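Local coordinates for protein mandelate racemase / muconate lactonizing enzyme (Burkholderia pseudomallei, PDB 2POD) that is of unknown function but belongs to the enolase superfamily, binds a sodium ion through carboxylates of its barrel domain, and may act as a lyase, at residues 115-119 and 367-373; 318-324 and 342-348; 149-153 and 350-354. One frame throughout, in Å; residues are numbered along the deposited sequence.

Contact 1: residues 115-119 and 367-373; sequences DTIRT and VKDGHIT
Three backbone hydrogen bonds join residues 115-119 to 367-373. I117 and I372 form an antiparallel hydrogen-bonded pair: I372 N to I117 O is 2.7 Å and I117 N to I372 O is 2.9 Å. T119 N donates to G370 O at 2.8 Å. R118 and H371 form the next, non-hydrogen-bonded pair, CA atoms 4.2 Å apart. T373 OG1 donates to D115 O at 3.0 Å. T116 OG1 and H371 ND1 bond weakly at 3.4 Å. Strands 117-119 and 371-373 splay, their N-to-C directions 123° apart and axes 4.3 Å at closest. D369 and G370, both with positive phi, form the type I' turn of a hairpin. The H371 ring (chi1 m) lies over R118 CA, a CH-pi contact of 3.7 Å to its centroid. On the sheet face opposite R118 and H371, I117 CG2 meets I372 CG2 at 3.8 Å. The hairpin pairs with the start of strand 117-122, which continues between strands 174-177 and 346-348, while I117 and I372 pack on helix 327-339 and Q346.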
loop_
_atom_site.group_PDB
_atom_site.type_symbol
_atom_site.label_atom_id
_atom_site.label_comp_id
_atom_site.label_asym_id
_atom_site.label_seq_id
_atom_site.Cartn_x
_atom_site.Cartn_y
_atom_site.Cartn_z
ATOM N N ASP B 115 26.103 14.375 31.035
ATOM C CA ASP B 115 27.464 14.168 31.563
ATOM C C ASP B 115 27.870 12.695 31.581
ATOM O O ASP B 115 28.984 12.349 31.189
ATOM C CB ASP B 115 27.612 14.756 32.971
ATOM C CG ASP B 115 27.361 16.253 33.016
ATOM O OD1 ASP B 115 26.742 16.714 34.004
ATOM O OD2 ASP B 115 27.780 16.964 32.072
ATOM N N THR B 116 26.968 11.842 32.063
ATOM C CA THR B 116 27.126 10.395 31.986
ATOM C C THR B 116 25.925 9.797 31.263
ATOM O O THR B 116 24.866 10.427 31.177
ATOM C CB THR B 116 27.201 9.754 33.389
ATOM O OG1 THR B 116 25.991 10.027 34.115
ATOM C CG2 THR B 116 28.417 10.267 34.177
ATOM N N ILE B 117 26.088 8.578 30.758
ATOM C CA ILE B 117 24.964 7.793 30.263
ATOM C C ILE B 117 24.875 6.476 31.011
ATOM O O ILE B 117 25.897 5.894 31.360
ATOM C CB ILE B 117 25.026 7.580 28.723
ATOM C CG1 ILE B 117 23.774 6.854 28.215
ATOM C CG2 ILE B 117 26.324 6.908 28.295
ATOM C CD1 ILE B 117 23.587 6.888 26.730
ATOM N N ARG B 118 23.644 6.041 31.279
ATOM C CA ARG B 118 23.347 4.705 31.787
ATOM C C ARG B 118 24.040 3.621 30.969
ATOM O O ARG B 118 24.015 3.639 29.734
ATOM C CB ARG B 118 21.833 4.480 31.785
ATOM C CG ARG B 118 21.374 3.212 32.474
ATOM C CD ARG B 118 19.880 3.249 32.700
ATOM N NE ARG B 118 19.367 1.965 33.166
ATOM C CZ ARG B 118 18.668 1.118 32.418
ATOM N NH1 ARG B 118 18.386 1.409 31.152
ATOM N NH2 ARG B 118 18.240 -0.023 32.944
ATOM N N THR B 119 24.686 2.700 31.671
ATOM C CA THR B 119 25.274 1.534 31.037
ATOM C C THR B 119 24.423 0.298 31.289
ATOM O O THR B 119 23.603 0.284 32.202
ATOM C CB THR B 119 26.747 1.328 31.471
ATOM O OG1 THR B 119 27.429 0.553 30.482
ATOM C CG2 THR B 119 26.855 0.638 32.839
ATOM N N VAL B 367 33.170 3.612 34.655
ATOM C CA VAL B 367 31.862 3.119 35.076
ATOM C C VAL B 367 31.644 3.283 36.577
ATOM O O VAL B 367 32.347 2.674 37.389
ATOM C CB VAL B 367 31.623 1.655 34.641
ATOM C CG1 VAL B 367 30.246 1.179 35.083
ATOM C CG2 VAL B 367 31.753 1.532 33.132
ATOM N N LYS B 368 30.664 4.114 36.930
ATOM C CA LYS B 368 30.241 4.298 38.317
ATOM C C LYS B 368 28.721 4.454 38.429
ATOM O O LYS B 368 28.115 5.236 37.687
ATOM C CB LYS B 368 30.948 5.515 38.929
ATOM C CG LYS B 368 31.092 5.462 40.446
ATOM C CD LYS B 368 31.441 6.834 41.007
ATOM C CE LYS B 368 31.547 6.806 42.523
ATOM N NZ LYS B 368 30.210 6.796 43.177
ATOM N N ASP B 369 28.132 3.706 39.365
ATOM C CA ASP B 369 26.687 3.712 39.662
ATOM C C ASP B 369 25.765 3.366 38.488
ATOM O O ASP B 369 24.720 3.998 38.292
ATOM C CB ASP B 369 26.249 5.008 40.359
ATOM C CG ASP B 369 27.067 5.311 41.603
ATOM O OD1 ASP B 369 27.494 4.354 42.292
ATOM O OD2 ASP B 369 27.279 6.511 41.890
ATOM N N GLY B 370 26.165 2.353 37.719
ATOM C CA GLY B 370 25.425 1.918 36.539
ATOM C C GLY B 370 25.466 2.904 35.386
ATOM O O GLY B 370 24.601 2.871 34.509
ATOM N N HIS B 371 26.478 3.772 35.390
ATOM C CA HIS B 371 26.569 4.886 34.450
ATOM C C HIS B 371 28.011 5.051 33.979
ATOM O O HIS B 371 28.943 4.809 34.739
ATOM C CB HIS B 371 26.079 6.184 35.106
ATOM C CG HIS B 371 24.590 6.352 35.094
ATOM N ND1 HIS B 371 23.956 7.319 34.341
ATOM C CD2 HIS B 371 23.609 5.690 35.755
ATOM C CE1 HIS B 371 22.650 7.238 34.531
ATOM N NE2 HIS B 371 22.413 6.257 35.383
ATOM N N ILE B 372 28.181 5.476 32.730
ATOM C CA ILE B 372 29.480 5.486 32.055
ATOM C C ILE B 372 29.731 6.864 31.417
ATOM O O ILE B 372 28.789 7.542 30.993
ATOM C CB ILE B 372 29.612 4.290 31.034
ATOM C CG1 ILE B 372 31.032 4.163 30.468
ATOM C CG2 ILE B 372 28.570 4.368 29.912
ATOM C CD1 ILE B 372 31.255 2.938 29.585
ATOM N N THR B 373 30.994 7.287 31.390
ATOM C CA THR B 373 31.390 8.566 30.793
ATOM C C THR B 373 32.746 8.435 30.098
ATOM O O THR B 373 33.374 7.393 30.182
ATOM C CB THR B 373 31.406 9.706 31.843
ATOM O OG1 THR B 373 31.623 10.966 31.189
ATOM C CG2 THR B 373 32.491 9.478 32.903
#

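Contact 2: residues 318-324 and 342-348; sequences PVAPHDC and NALVQES
Residues 318-324 and 342-348 run nearly parallel, their end-to-end directions 16° apart. A single backbone bridge joins V319 and A343, with CA atoms 4.9 Å apart: V319 N donates to N342 O at 3.0 Å and L344 N to V319 O at 2.9 Å. Beyond it the chains spread, to 5.8 Å between the CA atoms of P321 and Q346. P321 has no amide hydrogen to give. Helix 327-339 links the segments, so this is a beta-alpha-beta crossover between the last two strands of the TIM-like barrel. P318 CB packs on L344 CG at 3.8 Å, and A320 CB on V345 CG2 at 4.0 Å. The CA-to-CB bond of E347 points toward the other segment, and the side chain is extended (chi1 and chi2 t). Its OE1 lies at the edge of the H322 ring, 3.0 Å from CD2, and its OE2 is 3.4 Å from C324 CB. E347 OE2 is hydrogen-bonded to T122, and H322 ND1 to D295. H322 lies next to the bound sodium. This His-Asp pair and the nearby glutamate, at the strand ends beside the metal, resemble the active-site layout of mandelate racemase and are consistent with an acid-base role.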
loop_
_atom_site.group_PDB
_atom_site.type_symbol
_atom_site.label_atom_id
_atom_site.label_comp_id
_atom_site.label_asym_id
_atom_site.label_seq_id
_atom_site.Cartn_x
_atom_site.Cartn_y
_atom_site.Cartn_z
ATOM N N PRO B 318 15.222 5.529 19.968
ATOM C CA PRO B 318 16.522 5.657 20.600
ATOM C C PRO B 318 17.616 4.843 19.939
ATOM O O PRO B 318 17.363 3.731 19.461
ATOM C CB PRO B 318 16.279 5.170 22.028
ATOM C CG PRO B 318 15.089 4.280 21.956
ATOM C CD PRO B 318 14.349 4.575 20.681
ATOM N N VAL B 319 18.823 5.409 19.920
ATOM C CA VAL B 319 20.039 4.666 19.589
ATOM C C VAL B 319 20.708 4.058 20.830
ATOM O O VAL B 319 20.795 4.702 21.882
ATOM C CB VAL B 319 21.024 5.529 18.738
ATOM C CG1 VAL B 319 22.422 4.921 18.676
ATOM C CG2 VAL B 319 20.484 5.676 17.335
ATOM N N ALA B 320 21.139 2.805 20.700
ATOM C CA ALA B 320 22.025 2.173 21.669
ATOM C C ALA B 320 23.288 1.672 20.965
ATOM O O ALA B 320 23.249 0.649 20.282
ATOM C CB ALA B 320 21.308 1.019 22.371
ATOM N N PRO B 321 24.413 2.401 21.109
ATOM C CA PRO B 321 25.680 1.970 20.509
ATOM C C PRO B 321 26.268 0.679 21.093
ATOM O O PRO B 321 26.253 0.474 22.312
ATOM C CB PRO B 321 26.608 3.159 20.746
ATOM C CG PRO B 321 25.683 4.306 21.036
ATOM C CD PRO B 321 24.552 3.698 21.785
ATOM N N HIS B 322 26.770 -0.166 20.196
ATOM C CA HIS B 322 27.335 -1.474 20.504
ATOM C C HIS B 322 28.786 -1.325 20.940
ATOM O O HIS B 322 29.566 -0.622 20.289
ATOM C CB HIS B 322 27.288 -2.348 19.239
ATOM C CG HIS B 322 27.682 -3.775 19.460
ATOM N ND1 HIS B 322 28.637 -4.412 18.697
ATOM C CD2 HIS B 322 27.239 -4.695 20.346
ATOM C CE1 HIS B 322 28.763 -5.663 19.104
ATOM N NE2 HIS B 322 27.925 -5.860 20.105
ATOM N N ASP B 323 29.147 -1.988 22.038
ATOM C CA ASP B 323 30.540 -2.369 22.272
ATOM C C ASP B 323 30.715 -3.884 22.248
ATOM O O ASP B 323 30.778 -4.475 21.167
ATOM C CB ASP B 323 31.094 -1.762 23.569
ATOM C CG ASP B 323 32.514 -2.247 23.887
ATOM O OD1 ASP B 323 33.396 -2.203 22.989
ATOM O OD2 ASP B 323 32.726 -2.702 25.034
ATOM N N CYS B 324 30.794 -4.495 23.436
ATOM C CA CYS B 324 31.359 -5.841 23.645
ATOM C C CYS B 324 32.656 -6.180 22.884
ATOM O O CYS B 324 32.928 -7.348 22.604
ATOM C CB CYS B 324 30.281 -6.909 23.409
ATOM S SG CYS B 324 30.561 -8.510 24.214
ATOM N N ASN B 342 19.053 11.321 21.404
ATOM C CA ASN B 342 18.312 10.068 21.478
ATOM C C ASN B 342 19.073 8.836 21.970
ATOM O O ASN B 342 18.562 7.732 21.867
ATOM C CB ASN B 342 17.593 9.771 20.158
ATOM C CG ASN B 342 18.545 9.517 19.028
ATOM O OD1 ASN B 342 19.572 10.185 18.911
ATOM N ND2 ASN B 342 18.210 8.553 18.176
ATOM N N ALA B 343 20.270 9.010 22.521
ATOM C CA ALA B 343 20.991 7.876 23.120
ATOM C C ALA B 343 20.298 7.291 24.360
ATOM O O ALA B 343 19.830 8.024 25.218
ATOM C CB ALA B 343 22.416 8.250 23.418
ATOM N N LEU B 344 20.200 5.966 24.420
ATOM C CA LEU B 344 19.389 5.287 25.442
ATOM C C LEU B 344 20.300 4.709 26.520
ATOM O O LEU B 344 20.205 5.068 27.702
ATOM C CB LEU B 344 18.587 4.145 24.806
ATOM C CG LEU B 344 17.232 3.603 25.299
ATOM C CD1 LEU B 344 17.120 2.124 24.932
ATOM C CD2 LEU B 344 16.898 3.827 26.774
ATOM N N VAL B 345 21.165 3.796 26.088
ATOM C CA VAL B 345 22.142 3.151 26.949
ATOM C C VAL B 345 23.436 3.015 26.172
ATOM O O VAL B 345 23.441 3.099 24.947
ATOM C CB VAL B 345 21.687 1.743 27.423
ATOM C CG1 VAL B 345 20.880 1.840 28.706
ATOM C CG2 VAL B 345 20.900 1.013 26.337
ATOM N N GLN B 346 24.530 2.820 26.895
ATOM C CA GLN B 346 25.788 2.420 26.296
ATOM C C GLN B 346 26.175 1.041 26.798
ATOM O O GLN B 346 26.414 0.859 27.994
ATOM C CB GLN B 346 26.878 3.436 26.638
ATOM C CG GLN B 346 28.255 3.055 26.139
ATOM C CD GLN B 346 28.276 2.827 24.652
ATOM O OE1 GLN B 346 28.578 1.731 24.185
ATOM N NE2 GLN B 346 27.944 3.860 23.893
ATOM N N GLU B 347 26.228 0.077 25.879
ATOM C CA GLU B 347 26.788 -1.257 26.143
ATOM C C GLU B 347 28.189 -1.178 26.744
ATOM O O GLU B 347 29.042 -0.443 26.249
ATOM C CB GLU B 347 26.815 -2.077 24.848
ATOM C CG GLU B 347 27.286 -3.522 24.996
ATOM C CD GLU B 347 26.822 -4.420 23.853
ATOM O OE1 GLU B 347 26.045 -3.951 22.994
ATOM O OE2 GLU B 347 27.222 -5.605 23.821
ATOM N N SER B 348 28.398 -1.920 27.827
ATOM C CA SER B 348 29.735 -2.199 28.334
ATOM C C SER B 348 29.797 -3.607 28.921
ATOM O O SER B 348 28.764 -4.191 29.276
ATOM C CB SER B 348 30.132 -1.163 29.388
ATOM O OG SER B 348 29.410 -1.356 30.598
#

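Contact 3: residues 149-153 and 350-354; sequences RYDDL and RAFYD
A two-point salt bridge and a tyrosine packed on an arginine join the start of helix 152-158 and the loop leading into it to the first turn of helix 350-356, which follows the last strand of the barrel. Y150, R350, and then D152 and A351 carry most of the contact. The backbone at 149-153 bends through an inverse gamma turn centred on D151, with a weak bond from D152 N to Y150 O at 3.1 Å. Helix 152-158 then begins, with D151 at the N-cap position. Residues 350-354 are helical, with a wider pi-type turn at 352-354, and D354 N donates to R350 O at 3.0 Å. The closest CA atoms, of Y150 and A351, are 5.4 Å apart. R350 has chi1 p and then extends (chi2 and chi3 t). Its NE donates to D152 OD2 at 2.9 Å and its NH2 to D152 OD1 at 3.0 Å. NH2 also bridges to D166 of helix 160-170, so R350 ties three parts together. The Y150 side chain (chi1 m) covers this arginine. R350 CD sits over the ring face, 4.0 Å from its centroid, and Y150 CD1 is 3.4 Å from R350 NE. Y150 CB packs on A351 CB at 3.8 Å. A water gives a hydrogen bond to D152 OD2 at 2.5 Å and weakly accepts one from A351 N at 3.3 Å.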
loop_
_atom_site.group_PDB
_atom_site.type_symbol
_atom_site.label_atom_id
_atom_site.label_comp_id
_atom_site.label_asym_id
_atom_site.label_seq_id
_atom_site.Cartn_x
_atom_site.Cartn_y
_atom_site.Cartn_z
ATOM N N ARG B 149 35.690 -12.699 40.526
ATOM C CA ARG B 149 35.845 -12.685 39.074
ATOM C C ARG B 149 34.516 -12.434 38.359
ATOM O O ARG B 149 33.441 -12.519 38.968
ATOM C CB ARG B 149 36.511 -13.979 38.578
ATOM C CG ARG B 149 35.638 -15.233 38.649
ATOM C CD ARG B 149 36.470 -16.469 38.956
ATOM N NE ARG B 149 36.223 -16.980 40.307
ATOM C CZ ARG B 149 35.924 -18.247 40.596
ATOM N NH1 ARG B 149 35.834 -19.159 39.632
ATOM N NH2 ARG B 149 35.717 -18.605 41.857
ATOM N N TYR B 150 34.599 -12.120 37.067
ATOM C CA TYR B 150 33.414 -11.848 36.261
ATOM C C TYR B 150 33.164 -12.967 35.253
ATOM O O TYR B 150 33.422 -12.823 34.051
ATOM C CB TYR B 150 33.525 -10.486 35.573
ATOM C CG TYR B 150 33.698 -9.312 36.517
ATOM C CD1 TYR B 150 32.879 -9.159 37.639
ATOM C CD2 TYR B 150 34.676 -8.347 36.279
ATOM C CE1 TYR B 150 33.034 -8.079 38.501
ATOM C CE2 TYR B 150 34.840 -7.266 37.133
ATOM C CZ TYR B 150 34.017 -7.136 38.240
ATOM O OH TYR B 150 34.181 -6.060 39.084
ATOM N N ASP B 151 32.649 -14.080 35.765
ATOM C CA ASP B 151 32.407 -15.290 34.985
ATOM C C ASP B 151 30.996 -15.257 34.379
ATOM O O ASP B 151 30.186 -16.154 34.612
ATOM C CB ASP B 151 32.588 -16.514 35.899
ATOM C CG ASP B 151 32.749 -17.814 35.130
ATOM O OD1 ASP B 151 33.359 -17.807 34.038
ATOM O OD2 ASP B 151 32.258 -18.848 35.630
ATOM N N ASP B 152 30.715 -14.218 33.594
ATOM C CA ASP B 152 29.348 -13.710 33.431
ATOM C C ASP B 152 28.499 -14.492 32.424
ATOM O O ASP B 152 27.277 -14.523 32.543
ATOM C CB ASP B 152 29.357 -12.214 33.093
ATOM C CG ASP B 152 29.691 -11.336 34.293
ATOM O OD1 ASP B 152 29.709 -11.843 35.438
ATOM O OD2 ASP B 152 29.935 -10.128 34.092
ATOM N N LEU B 153 29.152 -15.114 31.442
ATOM C CA LEU B 153 28.501 -16.076 30.549
ATOM C C LEU B 153 28.015 -17.316 31.291
ATOM O O LEU B 153 26.850 -17.697 31.168
ATOM C CB LEU B 153 29.425 -16.471 29.392
ATOM C CG LEU B 153 28.934 -17.588 28.461
ATOM C CD1 LEU B 153 27.989 -17.058 27.386
ATOM C CD2 LEU B 153 30.104 -18.340 27.841
ATOM N N ARG B 350 31.833 -5.675 31.934
ATOM C CA ARG B 350 32.662 -5.445 33.122
ATOM C C ARG B 350 33.932 -6.295 33.181
ATOM O O ARG B 350 34.974 -5.824 33.638
ATOM C CB ARG B 350 31.844 -5.527 34.418
ATOM C CG ARG B 350 31.155 -6.859 34.657
ATOM C CD ARG B 350 30.353 -6.851 35.938
ATOM N NE ARG B 350 29.911 -8.203 36.270
ATOM C CZ ARG B 350 29.426 -8.576 37.451
ATOM N NH1 ARG B 350 29.303 -7.700 38.438
ATOM N NH2 ARG B 350 29.064 -9.837 37.640
ATOM N N ALA B 351 33.846 -7.524 32.666
ATOM C CA ALA B 351 35.011 -8.399 32.469
ATOM C C ALA B 351 36.044 -7.843 31.481
ATOM O O ALA B 351 37.180 -8.321 31.427
ATOM C CB ALA B 351 34.558 -9.785 32.027
ATOM N N PHE B 352 35.643 -6.845 30.700
ATOM C CA PHE B 352 36.519 -6.252 29.699
ATOM C C PHE B 352 37.191 -5.005 30.279
ATOM O O PHE B 352 38.422 -4.909 30.278
ATOM C CB PHE B 352 35.731 -5.901 28.427
ATOM C CG PHE B 352 35.440 -7.075 27.516
ATOM C CD1 PHE B 352 35.361 -8.382 28.003
ATOM C CD2 PHE B 352 35.211 -6.858 26.157
ATOM C CE1 PHE B 352 35.084 -9.450 27.150
ATOM C CE2 PHE B 352 34.928 -7.923 25.296
ATOM C CZ PHE B 352 34.864 -9.221 25.796
ATOM N N TYR B 353 36.384 -4.066 30.786
ATOM C CA TYR B 353 36.910 -2.804 31.322
ATOM C C TYR B 353 37.580 -2.855 32.699
ATOM O O TYR B 353 38.449 -2.031 32.990
ATOM C CB TYR B 353 35.916 -1.630 31.193
ATOM C CG TYR B 353 34.640 -1.746 32.006
ATOM C CD1 TYR B 353 34.640 -1.557 33.390
ATOM C CD2 TYR B 353 33.424 -2.009 31.384
ATOM C CE1 TYR B 353 33.471 -1.658 34.132
ATOM C CE2 TYR B 353 32.249 -2.108 32.118
ATOM C CZ TYR B 353 32.279 -1.936 33.487
ATOM O OH TYR B 353 31.115 -2.035 34.211
ATOM N N ASP B 354 37.171 -3.802 33.544
ATOM C CA ASP B 354 37.944 -4.129 34.754
ATOM C C ASP B 354 39.026 -5.173 34.464
ATOM O O ASP B 354 39.935 -5.372 35.272
ATOM C CB ASP B 354 37.048 -4.603 35.910
ATOM C CG ASP B 354 35.909 -3.635 36.225
ATOM O OD1 ASP B 354 36.167 -2.439 36.488
ATOM O OD2 ASP B 354 34.742 -4.085 36.229
HETATM O O HOH W 1 30.970 -9.101 32.010
#

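How the contacts relate
Contacts 1 and 2 meet in the barrel wall, where strands 117-122 and 346-348 are neighbours; their centres are about 11 Å apart. T119 OG1 lies 2.7 Å from Q346 O and 2.8 Å from S348 OG, both probable hydrogen bonds. Contact 2 is closest to the metal site formed by E220, E246 and E272: the H322 side chain is about 3 Å from the sodium, the T119 side chain about 14 Å. In contact 3, helix 350-356 directly follows strand 346-348, while 149-153 follows strand 117-122. Its centre is about 17 Å from contact 1's and 18 Å from contact 2's. Y353 packs against both, its OH 3.4 Å from V367 CG1 and its CE2 3.3 Å from S348 OG.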